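Local coordinates for protein ATP:cob(I)alamin adenosyltransferase, putative (Burkholderia thailandensis, PDB 2ZHZ) that probably transfers the adenosyl group of ATP to cobalamin to make adenosylcobalamin, working as a homotrimer, at residues Asp30-Ile33 with Ala34-Asp38; Asp93-Leu96 with Ala97-Gly101. All blocks are in the same frame, centred on the assembly; numbering follows the deposited sequence.

Overall arrangement
Interactions 1 and 2 are both one-turn contacts within single helices, on opposite sides of the chain's centre. Their centres are 30 Å apart, and their nearest atoms about 17 Å. Interaction 1 opens helix 31-50 and touches ATP directly through Ile33 and Gly37, in a site this chain shares with Glu132 and Arg133 of the second subunit. Interaction 2, in helix 86-101, faces the third subunit: Leu96 packs on Arg11 of that subunit, and its side chain is about 8 Å from an ATP and about 9 Å from a magnesium ion. The chain thus stands beside nucleotide sites at interfaces with two subunits, lining one pocket at 30-38 and lying near another, without touching its nucleotide, at 93-101.

Interaction 1. Residues Asp30-Ile33 with Ala34-Asp38; sequences DARI and AAIGD. With ATP (adenosine-5'-triphosphate), chain G.
Ile36 folds back over the preceding turn, with CG1 3.3 Å from Arg32 O and CD1 4.3 Å from Arg32 CG, while Ile36 N donates to the same carbonyl oxygen at 166°. This is the tight side, buried against Leu76 and Cys77 of helix 56-77. The aliphatic stem of Arg32 packs here, while its guanidinium pairs with Glu142 and the carbonyl of Leu76. Ile33 CD1 reaches within 4.2 Å of Ile36 CD1. With CG2 of Ile33 anti to the backbone N, that methyl comes to 3.5 Å from ATP C2, a branched apolar group suited to the adenine. Residues 31-38 form the first turns of helix 31-50, one of five in the PduO-type bundle, and Asp30, just before them, is the N-cap: OD2 accepts from Arg32 N at 2.9 Å, met on its anti side and 34° out of the carboxylate plane. Gly37 N bonds Ile33 O at 2.9 Å, and its missing side chain lets Gly37 CA lie 3.9 Å from ATP C2. The looser side holds Ala31 and Ala34, both partly exposed; the small methyl of Ala34 rests beside Arg133 of the second subunit.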
loop_
_atom_site.group_PDB
_atom_site.type_symbol
_atom_site.label_atom_id
_atom_site.label_comp_id
_atom_site.label_asym_id
_atom_site.label_seq_id
_atom_site.Cartn_x
_atom_site.Cartn_y
_atom_site.Cartn_z
ATOM N N ASP B 30 -16.507 1.943 -7.599
ATOM C CA ASP B 30 -17.012 3.308 -7.457
ATOM C C ASP B 30 -15.967 4.146 -6.720
ATOM O O ASP B 30 -15.268 3.638 -5.839
ATOM C CB ASP B 30 -18.315 3.302 -6.652
ATOM C CG ASP B 30 -18.986 4.662 -6.611
ATOM O OD1 ASP B 30 -19.753 4.976 -7.544
ATOM O OD2 ASP B 30 -18.742 5.420 -5.652
ATOM N N ALA B 31 -15.871 5.424 -7.076
ATOM C CA ALA B 31 -14.912 6.332 -6.450
ATOM C C ALA B 31 -15.052 6.386 -4.927
ATOM O O ALA B 31 -14.064 6.539 -4.211
ATOM C CB ALA B 31 -15.069 7.736 -7.035
ATOM N N ARG B 32 -16.278 6.263 -4.431
ATOM C CA ARG B 32 -16.504 6.305 -2.990
ATOM C C ARG B 32 -15.938 5.059 -2.304
ATOM O O ARG B 32 -15.359 5.142 -1.221
ATOM C CB ARG B 32 -18.005 6.433 -2.693
ATOM C CG ARG B 32 -18.343 6.592 -1.215
ATOM C CD ARG B 32 -19.830 6.869 -1.007
ATOM N NE ARG B 32 -20.218 8.201 -1.474
ATOM C CZ ARG B 32 -20.059 9.323 -0.775
ATOM N NH1 ARG B 32 -19.518 9.291 0.437
ATOM N NH2 ARG B 32 -20.445 10.485 -1.291
ATOM N N ILE B 33 -16.103 3.904 -2.940
ATOM C CA ILE B 33 -15.600 2.659 -2.375
ATOM C C ILE B 33 -14.072 2.657 -2.406
ATOM O O ILE B 33 -13.428 2.117 -1.510
ATOM C CB ILE B 33 -16.149 1.434 -3.154
ATOM C CG1 ILE B 33 -17.680 1.426 -3.076
ATOM C CG2 ILE B 33 -15.597 0.144 -2.571
ATOM C CD1 ILE B 33 -18.227 1.450 -1.652
ATOM N N ALA B 34 -13.502 3.266 -3.437
ATOM C CA ALA B 34 -12.052 3.352 -3.558
ATOM C C ALA B 34 -11.477 4.214 -2.431
ATOM O O ALA B 34 -10.455 3.867 -1.835
ATOM C CB ALA B 34 -11.670 3.943 -4.913
ATOM N N ALA B 35 -12.125 5.341 -2.142
ATOM C CA ALA B 35 -11.644 6.220 -1.079
ATOM C C ALA B 35 -11.747 5.505 0.270
ATOM O O ALA B 35 -10.818 5.548 1.075
ATOM C CB ALA B 35 -12.452 7.517 -1.061
ATOM N N ILE B 36 -12.874 4.844 0.515
ATOM C CA ILE B 36 -13.048 4.105 1.762
ATOM C C ILE B 36 -11.922 3.080 1.875
ATOM O O ILE B 36 -11.355 2.878 2.950
ATOM C CB ILE B 36 -14.395 3.354 1.793
ATOM C CG1 ILE B 36 -15.547 4.350 1.930
ATOM C CG2 ILE B 36 -14.406 2.345 2.937
ATOM C CD1 ILE B 36 -16.910 3.760 1.612
ATOM N N GLY B 37 -11.598 2.441 0.754
ATOM C CA GLY B 37 -10.549 1.434 0.749
ATOM C C GLY B 37 -9.172 1.971 1.093
ATOM O O GLY B 37 -8.449 1.373 1.895
ATOM N N ASP B 38 -8.800 3.092 0.485
ATOM C CA ASP B 38 -7.497 3.692 0.745
ATOM C C ASP B 38 -7.375 4.147 2.196
ATOM O O ASP B 38 -6.298 4.075 2.779
ATOM C CB ASP B 38 -7.242 4.875 -0.185
ATOM C CG ASP B 38 -6.925 4.448 -1.607
ATOM O OD1 ASP B 38 -6.490 3.292 -1.810
ATOM O OD2 ASP B 38 -7.100 5.281 -2.522
HETATM P PG ATP G . -19.757 -10.018 1.316
HETATM O O1G ATP G . -19.801 -10.461 -0.129
HETATM O O2G ATP G . -20.704 -10.759 2.214
HETATM O O3G ATP G . -18.371 -10.135 1.917
HETATM P PB ATP G . -19.526 -7.170 0.572
HETATM O O1B ATP G . -18.378 -7.623 -0.276
HETATM O O2B ATP G . -20.618 -6.402 -0.142
HETATM O O3B ATP G . -20.213 -8.437 1.376
HETATM P PA ATP G . -17.838 -6.623 2.886
HETATM O O1A ATP G . -16.622 -7.129 2.185
HETATM O O2A ATP G . -18.485 -7.460 3.978
HETATM O O3A ATP G . -18.996 -6.219 1.791
HETATM O "O5'" ATP G . -17.422 -5.195 3.492
HETATM C "C5'" ATP G . -18.356 -4.396 4.191
HETATM C "C4'" ATP G . -18.124 -2.905 3.909
HETATM O "O4'" ATP G . -16.834 -2.638 3.313
HETATM C "C3'" ATP G . -19.192 -2.331 2.986
HETATM O "O3'" ATP G . -20.020 -1.395 3.695
HETATM C "C2'" ATP G . -18.450 -1.699 1.817
HETATM O "O2'" ATP G . -18.764 -0.299 1.711
HETATM C "C1'" ATP G . -16.962 -1.924 2.070
HETATM N N9 ATP G . -16.304 -2.698 0.953
HETATM C C8 ATP G . -16.743 -3.863 0.404
HETATM N N7 ATP G . -15.920 -4.297 -0.582
HETATM C C5 ATP G . -14.919 -3.411 -0.690
HETATM C C6 ATP G . -13.694 -3.255 -1.542
HETATM N N6 ATP G . -13.386 -4.177 -2.499
HETATM N N1 ATP G . -12.890 -2.153 -1.329
HETATM C C2 ATP G . -13.179 -1.216 -0.377
HETATM N N3 ATP G . -14.278 -1.298 0.433
HETATM C C4 ATP G . -15.170 -2.348 0.326
#

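Interaction 2. Residues Asp93-Leu96 with Ala97-Gly101; sequences DGWL and AHYNG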
loop_
_atom_site.group_PDB
_atom_site.type_symbol
_atom_site.label_atom_id
_atom_site.label_comp_id
_atom_site.label_asym_id
_atom_site.label_seq_id
_atom_site.Cartn_x
_atom_site.Cartn_y
_atom_site.Cartn_z
ATOM N N ASP B 93 -3.401 19.452 14.197
ATOM C CA ASP B 93 -2.602 20.674 14.166
ATOM C C ASP B 93 -1.816 20.820 15.463
ATOM O O ASP B 93 -0.704 21.345 15.469
ATOM C CB ASP B 93 -3.490 21.909 13.979
ATOM C CG ASP B 93 -4.008 22.051 12.563
ATOM O OD1 ASP B 93 -3.478 21.372 11.662
ATOM O OD2 ASP B 93 -4.937 22.860 12.352
ATOM N N GLY B 94 -2.407 20.358 16.560
ATOM C CA GLY B 94 -1.752 20.441 17.853
ATOM C C GLY B 94 -0.568 19.499 17.936
ATOM O O GLY B 94 0.500 19.876 18.416
ATOM N N TRP B 95 -0.757 18.264 17.479
ATOM C CA TRP B 95 0.326 17.294 17.495
ATOM C C TRP B 95 1.452 17.783 16.596
ATOM O O TRP B 95 2.628 17.598 16.902
ATOM C CB TRP B 95 -0.166 15.921 17.025
ATOM C CG TRP B 95 -0.951 15.173 18.061
ATOM C CD1 TRP B 95 -0.697 15.123 19.403
ATOM C CD2 TRP B 95 -2.070 14.306 17.834
ATOM N NE1 TRP B 95 -1.584 14.278 20.024
ATOM C CE2 TRP B 95 -2.438 13.762 19.084
ATOM C CE3 TRP B 95 -2.793 13.933 16.694
ATOM C CZ2 TRP B 95 -3.501 12.863 19.230
ATOM C CZ3 TRP B 95 -3.852 13.039 16.838
ATOM C CH2 TRP B 95 -4.194 12.514 18.098
ATOM N N LEU B 96 1.088 18.414 15.484
ATOM C CA LEU B 96 2.080 18.946 14.560
ATOM C C LEU B 96 2.940 19.992 15.261
ATOM O O LEU B 96 4.166 19.941 15.194
ATOM C CB LEU B 96 1.399 19.580 13.343
ATOM C CG LEU B 96 1.032 18.625 12.205
ATOM C CD1 LEU B 96 0.107 19.315 11.221
ATOM C CD2 LEU B 96 2.309 18.161 11.507
ATOM N N ALA B 97 2.291 20.942 15.931
ATOM C CA ALA B 97 3.021 21.990 16.638
ATOM C C ALA B 97 3.847 21.374 17.761
ATOM O O ALA B 97 5.003 21.745 17.977
ATOM C CB ALA B 97 2.042 23.026 17.203
ATOM N N HIS B 98 3.249 20.421 18.467
ATOM C CA HIS B 98 3.915 19.745 19.574
ATOM C C HIS B 98 5.232 19.086 19.162
ATOM O O HIS B 98 6.274 19.324 19.771
ATOM C CB HIS B 98 2.987 18.684 20.172
ATOM C CG HIS B 98 3.627 17.859 21.245
ATOM N ND1 HIS B 98 3.769 18.304 22.542
ATOM C CD2 HIS B 98 4.200 16.633 21.205
ATOM C CE1 HIS B 98 4.402 17.389 23.254
ATOM N NE2 HIS B 98 4.675 16.364 22.466
ATOM N N TYR B 99 5.188 18.254 18.127
ATOM C CA TYR B 99 6.389 17.557 17.682
ATOM C C TYR B 99 7.382 18.412 16.894
ATOM O O TYR B 99 8.594 18.271 17.064
ATOM C CB TYR B 99 5.986 16.302 16.900
ATOM C CG TYR B 99 5.355 15.258 17.797
ATOM C CD1 TYR B 99 6.124 14.561 18.730
ATOM C CD2 TYR B 99 3.980 15.017 17.768
ATOM C CE1 TYR B 99 5.544 13.650 19.613
ATOM C CE2 TYR B 99 3.386 14.109 18.655
ATOM C CZ TYR B 99 4.176 13.433 19.573
ATOM O OH TYR B 99 3.604 12.547 20.464
ATOM N N ASN B 100 6.881 19.299 16.042
ATOM C CA ASN B 100 7.762 20.170 15.265
ATOM C C ASN B 100 8.544 21.106 16.185
ATOM O O ASN B 100 9.700 21.437 15.918
ATOM C CB ASN B 100 6.950 21.003 14.276
ATOM C CG ASN B 100 6.941 20.416 12.883
ATOM O OD1 ASN B 100 5.996 20.629 12.119
ATOM N ND2 ASN B 100 8.004 19.690 12.533
ATOM N N GLY B 101 7.905 21.535 17.271
ATOM C CA GLY B 101 8.564 22.435 18.197
ATOM C C GLY B 101 9.770 21.809 18.878
ATOM O O GLY B 101 10.699 22.511 19.274
#
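Trp95 and Tyr99, one turn apart, meet through their rings: CD1 of the indole is 4.3 Å from CE2 of the phenol, an apolar contact in which the two rings meet obliquely. Closer still is the Trp95 carbonyl. Tyr99 CD2 approaches Trp95 O to 3.0 Å, because CG of Tyr99 is anti to its carbonyl carbon (chi1 -69°), which turns the ring back along the helix over the preceding turn. His98 adds a third ring, its CG anti to the backbone N (chi1 175°). An edge of its imidazole meets a face of the Tyr99 ring, with CD2 of His98 3.4 Å above that plane and over its centre.

Backbone bonds supply the frame. Ala97 N, His98 N, Tyr99 N and Asn100 N each donate to the carbonyl four residues earlier, and the bond from Tyr99 N to Trp95 O, at 2.9 Å, is nearly straight at 172°. Trp95 O therefore has both the amide N and ring carbon CD2 of Tyr99 close by. Leu96 O, similarly, accepts from Asn100 N and has Asn100 CB only 3.1 Å away.

The polar ends find partners on neighbouring parts of the chain. Asp93 forms a salt bridge with Arg154, and the Tyr99 hydroxyl is hydrogen-bonded to Asp57, so a residue both aromatic and polar-tipped can be buried there. Ala97, small and exposed, suits the outer side.

Apolar faces are shared between neighbours: Trp95 lies on Ala61, Ala64 and Ile65 of helix 56-77, Tyr99 on Val161 and Val165 of helix 147-169. Leu96 packs on Asp157, a residue of the magnesium site, though no magnesium is bound to Asp157 in this chain. Helix 86-101 thus turns different faces to helices 56-77 and 147-169, as a member of the five-helix bundle of PduO-type adenosyltransferases.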